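Local coordinates for protein fructose-bisphosphate aldolase (Thermus caldophilus, PDB 2FJK) that belongs to the class II fructose-bisphosphate aldolases, enzymes of the TIM-barrel clan, and here holds 1,3-dihydroxyacetonephosphate in its pocket, at residues 131-136 and 159-164; 172-177 and 195-200; 90-93 and 98-101. All coordinates share one frame; numbering follows the deposited sequence.

Contact 1 of 3, residues 131-136 and 159-164; sequences AELGRL and RIFMER
A131 starts the contact by pressing its methyl against the far end of the F161 ring: CB lies 3.5 Å from F161 CE2, and CZ is close behind at 4.0 Å. The methyl comes at the ring obliquely. Beside it, T115 of helix 108-124 touches both A131 and F161, so that helix helps close in the same patch. One residue on, E132 turns its side chain the other way, to the inner side of the strand, where it touches H81; the side chain is about 8 Å from the bound 1,3-dihydroxyacetonephosphate at the nearest atoms. Its backbone still takes part, since E132 O sits 4.1 Å from F161 CE2, again oblique to the ring, while accepting a hydrogen bond from N111 ND2.

This is the first half of a beta-alpha-beta crossover in the TIM barrel. Strand 128-133 runs up the barrel wall, helix 155-164 comes back outside it with the short axes at 151°, and the chain then enters the neighbouring parallel strand, 171-172.

L133 faces the helix again. Its CD1 lies over one face of the F161 ring, and CD2 reaches back to the root of that side chain, 3.9 Å from F161 CB. The two side chains slide past each other in opposite directions, each reaching toward the other's backbone. F161 can span the gap because its CG stands anti to the backbone N (chi1 -179°), carrying the ring away from the helix backbone toward the strand. Past this point the backbone leaves the helix, with L133 O hydrogen-bonded to T153 OG1.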
loop_
_atom_site.group_PDB
_atom_site.type_symbol
_atom_site.label_atom_id
_atom_site.label_comp_id
_atom_site.label_asym_id
_atom_site.label_seq_id
_atom_site.Cartn_x
_atom_site.Cartn_y
_atom_site.Cartn_z
ATOM N N ALA A 131 -21.967 -17.434 -7.666
ATOM C CA ALA A 131 -22.318 -18.768 -7.202
ATOM C C ALA A 131 -22.633 -19.625 -8.412
ATOM O O ALA A 131 -23.020 -19.108 -9.459
ATOM C CB ALA A 131 -23.518 -18.699 -6.276
ATOM N N GLU A 132 -22.460 -20.933 -8.287
ATOM C CA GLU A 132 -22.761 -21.791 -9.415
ATOM C C GLU A 132 -23.750 -22.899 -9.095
ATOM O O GLU A 132 -23.743 -23.471 -8.006
ATOM C CB GLU A 132 -21.471 -22.375 -10.010
ATOM C CG GLU A 132 -20.610 -23.177 -9.061
ATOM C CD GLU A 132 -19.219 -23.443 -9.638
ATOM O OE1 GLU A 132 -19.117 -23.983 -10.767
ATOM O OE2 GLU A 132 -18.225 -23.104 -8.957
ATOM N N LEU A 133 -24.615 -23.167 -10.065
ATOM C CA LEU A 133 -25.629 -24.204 -9.964
ATOM C C LEU A 133 -25.421 -25.121 -11.164
ATOM O O LEU A 133 -25.377 -24.659 -12.308
ATOM C CB LEU A 133 -27.021 -23.582 -10.020
ATOM C CG LEU A 133 -28.213 -24.505 -9.788
ATOM C CD1 LEU A 133 -28.096 -25.209 -8.420
ATOM C CD2 LEU A 133 -29.482 -23.671 -9.866
ATOM N N GLY A 134 -25.287 -26.416 -10.904
ATOM C CA GLY A 134 -25.059 -27.364 -11.979
ATOM C C GLY A 134 -23.573 -27.650 -12.072
ATOM O O GLY A 134 -22.756 -26.777 -11.793
ATOM N N ARG A 135 -23.214 -28.866 -12.459
ATOM C CA ARG A 135 -21.813 -29.242 -12.563
ATOM C C ARG A 135 -21.254 -28.925 -13.938
ATOM O O ARG A 135 -21.889 -29.206 -14.951
ATOM C CB ARG A 135 -21.657 -30.732 -12.279
ATOM C CG ARG A 135 -20.223 -31.202 -12.183
ATOM C CD ARG A 135 -19.948 -31.756 -10.802
ATOM N NE ARG A 135 -20.981 -32.708 -10.404
ATOM C CZ ARG A 135 -20.962 -33.406 -9.272
ATOM N NH1 ARG A 135 -19.958 -33.263 -8.417
ATOM N NH2 ARG A 135 -21.948 -34.249 -8.997
ATOM N N LEU A 136 -20.059 -28.343 -13.969
ATOM C CA LEU A 136 -19.416 -27.991 -15.230
ATOM C C LEU A 136 -18.838 -29.223 -15.897
ATOM O O LEU A 136 -17.635 -29.469 -15.844
ATOM C CB LEU A 136 -18.300 -26.966 -15.014
ATOM C CG LEU A 136 -18.683 -25.496 -14.840
ATOM C CD1 LEU A 136 -17.421 -24.685 -14.594
ATOM C CD2 LEU A 136 -19.400 -24.996 -16.076
ATOM N N ARG A 159 -33.372 -19.403 -10.884
ATOM C CA ARG A 159 -34.050 -18.248 -10.302
ATOM C C ARG A 159 -34.177 -18.403 -8.795
ATOM O O ARG A 159 -33.873 -17.484 -8.033
ATOM C CB ARG A 159 -35.449 -18.082 -10.896
ATOM C CG ARG A 159 -36.235 -16.934 -10.273
ATOM C CD ARG A 159 -37.717 -17.028 -10.588
ATOM N NE ARG A 159 -37.983 -17.029 -12.023
ATOM C CZ ARG A 159 -39.202 -17.005 -12.556
ATOM N NH1 ARG A 159 -40.273 -16.976 -11.772
ATOM N NH2 ARG A 159 -39.350 -17.008 -13.874
ATOM N N ILE A 160 -34.639 -19.576 -8.378
ATOM C CA ILE A 160 -34.829 -19.873 -6.965
ATOM C C ILE A 160 -33.519 -19.830 -6.185
ATOM O O ILE A 160 -33.468 -19.294 -5.080
ATOM C CB ILE A 160 -35.481 -21.255 -6.773
ATOM C CG1 ILE A 160 -36.855 -21.277 -7.452
ATOM C CG2 ILE A 160 -35.628 -21.549 -5.289
ATOM C CD1 ILE A 160 -37.526 -22.629 -7.448
ATOM N N PHE A 161 -32.467 -20.407 -6.761
ATOM C CA PHE A 161 -31.157 -20.422 -6.117
ATOM C C PHE A 161 -30.712 -18.977 -5.909
ATOM O O PHE A 161 -30.309 -18.595 -4.816
ATOM C CB PHE A 161 -30.147 -21.160 -7.005
ATOM C CG PHE A 161 -28.766 -21.255 -6.418
ATOM C CD1 PHE A 161 -28.540 -21.970 -5.248
ATOM C CD2 PHE A 161 -27.684 -20.652 -7.054
ATOM C CE1 PHE A 161 -27.259 -22.087 -4.719
ATOM C CE2 PHE A 161 -26.391 -20.762 -6.536
ATOM C CZ PHE A 161 -26.179 -21.481 -5.365
HETATM N N MSE A 162 -30.801 -18.185 -6.972
HETATM C CA MSE A 162 -30.416 -16.779 -6.936
HETATM C C MSE A 162 -31.248 -15.939 -5.961
HETATM O O MSE A 162 -30.740 -14.993 -5.365
HETATM C CB MSE A 162 -30.501 -16.184 -8.343
HETATM C CG MSE A 162 -29.382 -16.652 -9.259
HETATM SE SE MSE A 162 -27.642 -16.192 -8.534
HETATM C CE MSE A 162 -27.411 -14.491 -9.434
ATOM N N GLU A 163 -32.522 -16.275 -5.796
ATOM C CA GLU A 163 -33.361 -15.524 -4.873
ATOM C C GLU A 163 -33.102 -15.906 -3.410
ATOM O O GLU A 163 -33.004 -15.031 -2.550
ATOM C CB GLU A 163 -34.841 -15.712 -5.231
ATOM C CG GLU A 163 -35.256 -14.942 -6.483
ATOM C CD GLU A 163 -36.680 -15.243 -6.941
ATOM O OE1 GLU A 163 -37.168 -14.545 -7.857
ATOM O OE2 GLU A 163 -37.306 -16.179 -6.396
ATOM N N ARG A 164 -32.972 -17.201 -3.129
ATOM C CA ARG A 164 -32.732 -17.656 -1.758
ATOM C C ARG A 164 -31.349 -17.227 -1.266
ATOM O O ARG A 164 -31.139 -17.035 -0.067
ATOM C CB ARG A 164 -32.884 -19.174 -1.663
ATOM C CG ARG A 164 -34.115 -19.720 -2.366
ATOM C CD ARG A 164 -34.603 -21.000 -1.711
ATOM N NE ARG A 164 -34.075 -21.160 -0.359
ATOM C CZ ARG A 164 -33.900 -22.333 0.239
ATOM N NH1 ARG A 164 -34.211 -23.453 -0.395
ATOM N NH2 ARG A 164 -33.415 -22.380 1.472
#

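Contact 2 of 3, residues 172-177 and 195-200; sequences VAIGTS and ARIAKL
I197 overlaps V172 along their flanks, the two side chains sliding past one another in opposite directions, so that the methyl I197 CG2 comes to rest 4.2 Å from V172 CG1. Both groups start out toward each other from backbones that are well apart: V172 CA and I197 CA are separated by 8.5 Å. The second branch of I197 goes a different way: CG1 stands beside the backbone N, and an extended chi2 of 166° carries CD1 out toward the loop, where it comes within 4.5 Å of I174 CG2, a marginal touch. One isoleucine thus forks: its short branch lies nearest the valine, and its long branch reaches on toward I174.

In the TIM barrel this is a strand and the start of its following loop meeting the helix that comes next. Past V172 the chain runs on through 173-177 toward H178 and G179 of the ligand pocket, and helix 191-200 brings it back outside the wall before strand 205-207. V172 is hydrogen-bonded through its backbone to V206, and I174 to D190. L194, one turn before I197 on the same helix, touches both V172 and I174, while P155 and A158 of helix 155-164 border I197 from the preceding helix. Further along the loop, T176 OG1 is hydrogen-bonded to H208 O.

Everything that crosses between the two segments is aliphatic carbon, at distances of loose van der Waals contact, and the three side chains involved are buried. The pairing therefore rests on shape and exclusion of water, with nothing polar to dictate a direction.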
loop_
_atom_site.group_PDB
_atom_site.type_symbol
_atom_site.label_atom_id
_atom_site.label_comp_id
_atom_site.label_asym_id
_atom_site.label_seq_id
_atom_site.Cartn_x
_atom_site.Cartn_y
_atom_site.Cartn_z
ATOM N N VAL A 172 -23.212 -20.679 -14.895
ATOM C CA VAL A 172 -24.104 -21.734 -15.362
ATOM C C VAL A 172 -23.407 -22.903 -16.044
ATOM O O VAL A 172 -22.325 -22.760 -16.614
ATOM C CB VAL A 172 -25.173 -21.168 -16.323
ATOM C CG1 VAL A 172 -25.932 -20.041 -15.631
ATOM C CG2 VAL A 172 -24.520 -20.671 -17.609
ATOM N N ALA A 173 -24.050 -24.063 -15.977
ATOM C CA ALA A 173 -23.532 -25.291 -16.587
ATOM C C ALA A 173 -24.306 -25.586 -17.868
ATOM O O ALA A 173 -25.461 -26.017 -17.819
ATOM C CB ALA A 173 -23.677 -26.458 -15.612
ATOM N N ILE A 174 -23.677 -25.366 -19.014
ATOM C CA ILE A 174 -24.360 -25.600 -20.279
ATOM C C ILE A 174 -23.537 -26.347 -21.310
ATOM O O ILE A 174 -23.786 -26.220 -22.511
ATOM C CB ILE A 174 -24.811 -24.280 -20.903
ATOM C CG1 ILE A 174 -23.593 -23.380 -21.162
ATOM C CG2 ILE A 174 -25.809 -23.605 -19.984
ATOM C CD1 ILE A 174 -23.939 -22.045 -21.796
ATOM N N GLY A 175 -22.557 -27.113 -20.846
ATOM C CA GLY A 175 -21.740 -27.871 -21.769
ATOM C C GLY A 175 -20.247 -27.624 -21.736
ATOM O O GLY A 175 -19.516 -28.325 -22.433
ATOM N N THR A 176 -19.790 -26.638 -20.958
ATOM C CA THR A 176 -18.353 -26.342 -20.856
ATOM C C THR A 176 -17.713 -27.107 -19.697
ATOM O O THR A 176 -18.413 -27.611 -18.812
ATOM C CB THR A 176 -18.085 -24.841 -20.609
ATOM O OG1 THR A 176 -18.598 -24.478 -19.325
ATOM C CG2 THR A 176 -18.755 -23.985 -21.668
ATOM N N SER A 177 -16.382 -27.191 -19.709
ATOM C CA SER A 177 -15.635 -27.877 -18.662
ATOM C C SER A 177 -14.169 -27.447 -18.748
ATOM O O SER A 177 -13.697 -27.068 -19.824
ATOM C CB SER A 177 -15.766 -29.399 -18.821
ATOM O OG SER A 177 -15.010 -29.891 -19.918
ATOM N N ALA A 195 -30.541 -19.732 -22.835
ATOM C CA ALA A 195 -31.595 -18.770 -23.129
ATOM C C ALA A 195 -32.705 -18.787 -22.080
ATOM O O ALA A 195 -33.164 -17.732 -21.650
ATOM C CB ALA A 195 -32.174 -19.037 -24.527
ATOM N N ARG A 196 -33.133 -19.979 -21.666
ATOM C CA ARG A 196 -34.193 -20.102 -20.658
ATOM C C ARG A 196 -33.754 -19.550 -19.308
ATOM O O ARG A 196 -34.497 -18.835 -18.638
ATOM C CB ARG A 196 -34.595 -21.566 -20.458
ATOM C CG ARG A 196 -35.286 -22.228 -21.635
ATOM C CD ARG A 196 -35.730 -23.631 -21.235
ATOM N NE ARG A 196 -36.387 -24.359 -22.316
ATOM C CZ ARG A 196 -36.855 -25.598 -22.199
ATOM N NH1 ARG A 196 -36.738 -26.249 -21.048
ATOM N NH2 ARG A 196 -37.449 -26.186 -23.230
ATOM N N ILE A 197 -32.542 -19.911 -18.906
ATOM C CA ILE A 197 -31.990 -19.472 -17.630
ATOM C C ILE A 197 -31.868 -17.949 -17.587
ATOM O O ILE A 197 -32.132 -17.326 -16.556
ATOM C CB ILE A 197 -30.612 -20.135 -17.395
ATOM C CG1 ILE A 197 -30.755 -21.652 -17.549
ATOM C CG2 ILE A 197 -30.096 -19.820 -16.000
ATOM C CD1 ILE A 197 -29.453 -22.400 -17.678
ATOM N N ALA A 198 -31.485 -17.354 -18.713
ATOM C CA ALA A 198 -31.333 -15.904 -18.796
ATOM C C ALA A 198 -32.681 -15.218 -18.650
ATOM O O ALA A 198 -32.792 -14.177 -17.999
ATOM C CB ALA A 198 -30.681 -15.516 -20.127
ATOM N N LYS A 199 -33.706 -15.814 -19.252
ATOM C CA LYS A 199 -35.056 -15.266 -19.190
ATOM C C LYS A 199 -35.600 -15.259 -17.770
ATOM O O LYS A 199 -36.496 -14.481 -17.442
ATOM C CB LYS A 199 -35.995 -16.050 -20.106
ATOM C CG LYS A 199 -35.589 -16.033 -21.571
ATOM C CD LYS A 199 -36.681 -16.614 -22.452
ATOM C CE LYS A 199 -36.275 -16.597 -23.917
ATOM N NZ LYS A 199 -37.335 -17.163 -24.793
ATOM N N LEU A 200 -35.059 -16.124 -16.923
ATOM C CA LEU A 200 -35.524 -16.206 -15.546
ATOM C C LEU A 200 -34.551 -15.568 -14.562
ATOM O O LEU A 200 -34.934 -15.181 -13.459
ATOM C CB LEU A 200 -35.766 -17.671 -15.164
ATOM C CG LEU A 200 -36.674 -18.473 -16.108
ATOM C CD1 LEU A 200 -37.075 -19.785 -15.438
ATOM C CD2 LEU A 200 -37.919 -17.661 -16.449
#

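Contact 3 of 3, residues 90-93 and 98-101; sequences KALR and SVMI
V99 faces A91 and L92 across a helix-to-strand step of the TIM barrel: helix 85-93 lies outside the wall, and after a four-residue loop the chain enters strand 98-101. V99 CB points at the helix and divides there. CG1 goes forward; with chi1 -61° it lies beside the backbone N, anti to the carbonyl carbon, and it makes all the close contacts between these two segments. The methyl A91 CB meets it at 3.9 Å, and the tip of L92, CD2, meets it at 3.8 Å. CG2 occupies the tighter place between N and carbonyl carbon and stays farther from both.

The CB of L92 does not set out toward the strand. Its CD1 continues the chain anti to CA (chi2 -179°), and CD2 is the branch that turns to the strand, where the side chain crosses V99 at about a right angle. V118 and A122 of helix 108-124 also touch V99. On the outer side, R93 NH1 is hydrogen-bonded to F96 O and L92 O of the second subunit, so this helix end also belongs to a subunit interface. V99 CG1 touches both A91 CB and L92 CD2, which meet it from directions about a right angle apart.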
loop_
_atom_site.group_PDB
_atom_site.type_symbol
_atom_site.label_atom_id
_atom_site.label_comp_id
_atom_site.label_asym_id
_atom_site.label_seq_id
_atom_site.Cartn_x
_atom_site.Cartn_y
_atom_site.Cartn_z
ATOM N N LYS A 90 -10.481 -15.751 3.584
ATOM C CA LYS A 90 -9.096 -15.408 3.273
ATOM C C LYS A 90 -9.085 -14.438 2.091
ATOM O O LYS A 90 -8.273 -13.525 2.033
ATOM C CB LYS A 90 -8.280 -16.669 2.923
ATOM C CG LYS A 90 -8.001 -17.570 4.122
ATOM C CD LYS A 90 -7.270 -18.858 3.733
ATOM C CE LYS A 90 -6.942 -19.695 4.971
ATOM N NZ LYS A 90 -6.285 -21.007 4.662
ATOM N N ALA A 91 -9.988 -14.648 1.147
ATOM C CA ALA A 91 -10.082 -13.783 -0.023
ATOM C C ALA A 91 -10.537 -12.367 0.386
ATOM O O ALA A 91 -10.027 -11.372 -0.140
ATOM C CB ALA A 91 -11.054 -14.383 -1.031
ATOM N N LEU A 92 -11.489 -12.282 1.319
ATOM C CA LEU A 92 -11.984 -10.981 1.800
ATOM C C LEU A 92 -10.857 -10.235 2.500
ATOM O O LEU A 92 -10.693 -9.019 2.333
ATOM C CB LEU A 92 -13.139 -11.162 2.795
ATOM C CG LEU A 92 -14.394 -11.862 2.282
ATOM C CD1 LEU A 92 -15.438 -11.922 3.405
ATOM C CD2 LEU A 92 -14.932 -11.115 1.067
ATOM N N ARG A 93 -10.099 -10.989 3.293
ATOM C CA ARG A 93 -8.958 -10.480 4.039
ATOM C C ARG A 93 -7.861 -9.937 3.121
ATOM O O ARG A 93 -7.162 -8.991 3.480
ATOM C CB ARG A 93 -8.370 -11.598 4.892
ATOM C CG ARG A 93 -7.058 -11.249 5.599
ATOM C CD ARG A 93 -7.293 -10.312 6.764
ATOM N NE ARG A 93 -6.117 -10.232 7.629
ATOM C CZ ARG A 93 -6.048 -9.503 8.739
ATOM N NH1 ARG A 93 -7.089 -8.782 9.130
ATOM N NH2 ARG A 93 -4.935 -9.494 9.457
ATOM N N SER A 98 -14.622 -9.531 -5.222
ATOM C CA SER A 98 -15.675 -10.477 -5.561
ATOM C C SER A 98 -15.200 -11.889 -5.230
ATOM O O SER A 98 -14.084 -12.287 -5.587
ATOM C CB SER A 98 -16.011 -10.394 -7.044
ATOM O OG SER A 98 -15.615 -9.145 -7.603
ATOM N N VAL A 99 -16.044 -12.640 -4.534
ATOM C CA VAL A 99 -15.696 -13.997 -4.166
ATOM C C VAL A 99 -16.682 -14.982 -4.747
ATOM O O VAL A 99 -17.780 -14.617 -5.182
ATOM C CB VAL A 99 -15.677 -14.193 -2.649
ATOM C CG1 VAL A 99 -14.639 -13.280 -2.025
ATOM C CG2 VAL A 99 -17.064 -13.933 -2.077
HETATM N N MSE A 100 -16.281 -16.243 -4.731
HETATM C CA MSE A 100 -17.105 -17.297 -5.270
HETATM C C MSE A 100 -16.928 -18.567 -4.476
HETATM O O MSE A 100 -15.803 -18.995 -4.196
HETATM C CB MSE A 100 -16.716 -17.555 -6.717
HETATM C CG MSE A 100 -17.552 -18.595 -7.387
HETATM SE SE MSE A 100 -16.752 -19.045 -9.046
HETATM C CE MSE A 100 -16.264 -17.276 -9.663
ATOM N N ILE A 101 -18.048 -19.162 -4.104
ATOM C CA ILE A 101 -18.031 -20.400 -3.365
ATOM C C ILE A 101 -18.602 -21.442 -4.318
ATOM O O ILE A 101 -19.623 -21.213 -4.968
ATOM C CB ILE A 101 -18.908 -20.294 -2.095
ATOM C CG1 ILE A 101 -18.949 -21.636 -1.371
ATOM C CG2 ILE A 101 -20.313 -19.826 -2.467
ATOM C CD1 ILE A 101 -17.617 -22.066 -0.804
#

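Coming from the N terminus, contact 3 closes first, a short loop of four residues that ties helix 85-93 to strand 98-101. Strand 128-133 is the neighbour of 98-101 in the sheet, and from it contact 1 closes a longer loop of 22 residues onto helix 155-164. Contact 2 then closes 17 residues between the end of strand 171-172 and helix 191-200. All three lie in series, none nesting in or crossing another. Contacts 1 and 2 touch directly, R135 and L136 packing on A173, T176 and S177, whereas contact 3 does not touch the others, though its strand neighbours that of contact 1. Together they fasten outer helices to three successive parallel strands of the barrel.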